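Local coordinates for protein osa (Shigella flexneri, PDB 4O7K) that suppresses the oncogenicity of Agrobacterium tumefaciens, acting as a plasmid fertility inhibition factor of the ParB/Srx superfamily, at residues K20-S25 and G73-R78. The protein carries 1 engineered substitution. Numbering follows the deposited sequence.
Sequences KELAQS and GLAFYR
The flat carboxylate of Glu-21 meets Leu-74 at its OE1 corner, not over a face: Glu-21 OE1 lies 3.5 Å from Leu-74 CD1 and 3.8 Å from Leu-74 CD2, while OE2 turns to a salt bridge with Arg-17. The other planar group, the guanidinium of Arg-78, is salt-bridged through NE to Asp-19. Glu-21 and Leu-74 cross at about a right angle, and Leu-74 CD1 also rests 3.9 Å from Glu-21 CB. Leu-22 has CG anti to the carbonyl carbon (chi1 -77°), which sets CG toward the other helix. Leu-22 CD2 packs on Leu-74 CB at 3.9 Å as the two leucines slide past each other in opposite directions. Leu-22 CD1 reaches Ala-75 CA at 4.1 Å and, in one of two modelled conformers, the CD methylene of Arg-78. Ser-25 OG and N both donate hydrogen bonds to Glu-21 O, from opposite faces of its carbonyl plane. In this mostly apolar surface contact the axes of segments 20-24 and 73-78 come within 10.2 Å, their directions 153° apart. It lays the C-terminal turn of helix 4-24 against the start of helix 73-81, directly after strand 67-72, whose Asn-72 also touches Leu-22; Phe-76 packs edge-to-face with Phe-154 of strand 153-158.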
loop_
_atom_site.group_PDB
_atom_site.type_symbol
_atom_site.label_atom_id
_atom_site.label_comp_id
_atom_site.label_asym_id
_atom_site.label_seq_id
_atom_site.Cartn_x
_atom_site.Cartn_y
_atom_site.Cartn_z
ATOM N N LYS A 20 12.242 -2.096 -14.309
ATOM C CA LYS A 20 13.026 -1.002 -14.872
ATOM C C LYS A 20 12.763 0.345 -14.191
ATOM O O LYS A 20 13.701 1.090 -13.930
ATOM C CB LYS A 20 12.759 -0.892 -16.370
ATOM C CG LYS A 20 13.116 -2.166 -17.104
ATOM C CD LYS A 20 13.069 -1.996 -18.603
ATOM C CE LYS A 20 13.571 -3.258 -19.277
ATOM N NZ LYS A 20 14.978 -3.568 -18.870
ATOM N N GLU A 21 11.499 0.661 -13.910
ATOM C CA GLU A 21 11.172 1.911 -13.226
ATOM C C GLU A 21 11.850 1.937 -11.868
ATOM O O GLU A 21 12.386 2.962 -11.447
ATOM C CB GLU A 21 9.661 2.090 -13.065
ATOM C CG GLU A 21 8.924 2.334 -14.369
ATOM C CD GLU A 21 7.418 2.334 -14.200
ATOM O OE1 GLU A 21 6.944 2.117 -13.066
ATOM O OE2 GLU A 21 6.705 2.556 -15.204
ATOM N N LEU A 22 11.844 0.795 -11.194
ATOM C CA LEU A 22 12.468 0.674 -9.879
ATOM C C LEU A 22 13.983 0.803 -9.974
ATOM O O LEU A 22 14.621 1.411 -9.106
ATOM C CB LEU A 22 12.085 -0.662 -9.231
ATOM C CG LEU A 22 10.679 -0.702 -8.636
ATOM C CD1 LEU A 22 10.240 -2.137 -8.390
ATOM C CD2 LEU A 22 10.624 0.106 -7.346
ATOM N N ALA A 23 14.557 0.240 -11.034
ATOM C CA ALA A 23 16.002 0.304 -11.227
ATOM C C ALA A 23 16.461 1.730 -11.533
ATOM O O ALA A 23 17.547 2.133 -11.121
ATOM C CB ALA A 23 16.436 -0.655 -12.337
ATOM N N GLN A 24 15.627 2.488 -12.244
ATOM C CA GLN A 24 15.927 3.878 -12.610
ATOM C C GLN A 24 15.814 4.828 -11.421
ATOM O O GLN A 24 16.662 5.698 -11.214
ATOM C CB GLN A 24 14.984 4.358 -13.720
ATOM C CG GLN A 24 15.231 3.738 -15.089
ATOM C CD GLN A 24 14.084 3.988 -16.060
ATOM O OE1 GLN A 24 13.102 4.653 -15.720
ATOM N NE2 GLN A 24 14.192 3.432 -17.264
ATOM N N SER A 25 14.742 4.665 -10.655
ATOM C CA SER A 25 14.472 5.521 -9.510
ATOM C C SER A 25 15.262 5.114 -8.276
ATOM O O SER A 25 15.106 5.721 -7.215
ATOM C CB SER A 25 12.982 5.496 -9.179
ATOM O OG SER A 25 12.621 4.234 -8.639
ATOM N N GLY A 73 5.409 2.296 -3.314
ATOM C CA GLY A 73 4.236 1.930 -4.100
ATOM C C GLY A 73 4.504 1.013 -5.285
ATOM O O GLY A 73 3.809 0.007 -5.471
ATOM N N LEU A 74 5.507 1.349 -6.094
ATOM C CA LEU A 74 5.841 0.524 -7.258
ATOM C C LEU A 74 6.309 -0.876 -6.855
ATOM O O LEU A 74 6.018 -1.854 -7.541
ATOM C CB LEU A 74 6.929 1.188 -8.098
ATOM C CG LEU A 74 6.578 2.482 -8.837
ATOM C CD1 LEU A 74 7.738 2.871 -9.734
ATOM C CD2 LEU A 74 5.287 2.354 -9.642
ATOM N N ALA A 75 7.062 -0.963 -5.762
ATOM C CA ALA A 75 7.527 -2.269 -5.292
ATOM C C ALA A 75 6.362 -3.091 -4.751
ATOM O O ALA A 75 6.305 -4.314 -4.938
ATOM C CB ALA A 75 8.589 -2.106 -4.236
ATOM N N PHE A 76 5.451 -2.414 -4.064
ATOM C CA PHE A 76 4.272 -3.054 -3.490
ATOM C C PHE A 76 3.398 -3.606 -4.610
ATOM O O PHE A 76 2.944 -4.752 -4.549
ATOM C CB PHE A 76 3.503 -2.045 -2.629
ATOM C CG PHE A 76 2.272 -2.601 -1.977
ATOM C CD1 PHE A 76 2.340 -3.185 -0.719
ATOM C CD2 PHE A 76 1.039 -2.509 -2.603
ATOM C CE1 PHE A 76 1.200 -3.670 -0.105
ATOM C CE2 PHE A 76 -0.104 -2.987 -1.990
ATOM C CZ PHE A 76 -0.019 -3.576 -0.742
ATOM N N TYR A 77 3.188 -2.767 -5.627
ATOM C CA TYR A 77 2.451 -3.123 -6.831
ATOM C C TYR A 77 3.052 -4.374 -7.467
ATOM O O TYR A 77 2.332 -5.322 -7.772
ATOM C CB TYR A 77 2.471 -1.939 -7.803
ATOM C CG TYR A 77 1.720 -2.094 -9.115
ATOM C CD1 TYR A 77 0.680 -3.013 -9.269
ATOM C CD2 TYR A 77 2.053 -1.289 -10.199
ATOM C CE1 TYR A 77 0.004 -3.120 -10.483
ATOM C CE2 TYR A 77 1.397 -1.389 -11.396
ATOM C CZ TYR A 77 0.378 -2.301 -11.542
ATOM O OH TYR A 77 -0.258 -2.372 -12.753
ATOM N N ARG A 78 4.369 -4.370 -7.658
ATOM C CA ARG A 78 5.069 -5.517 -8.244
ATOM C C ARG A 78 4.894 -6.798 -7.433
ATOM O O ARG A 78 4.652 -7.872 -7.991
ATOM C CB ARG A 78 6.558 -5.212 -8.391
ATOM C CG ARG A 78 7.375 -6.381 -8.910
ATOM C CD ARG A 78 8.845 -6.026 -9.053
ATOM N NE ARG A 78 9.611 -7.148 -9.599
ATOM C CZ ARG A 78 10.139 -8.121 -8.861
ATOM N NH1 ARG A 78 9.993 -8.118 -7.544
ATOM N NH2 ARG A 78 10.815 -9.100 -9.442
#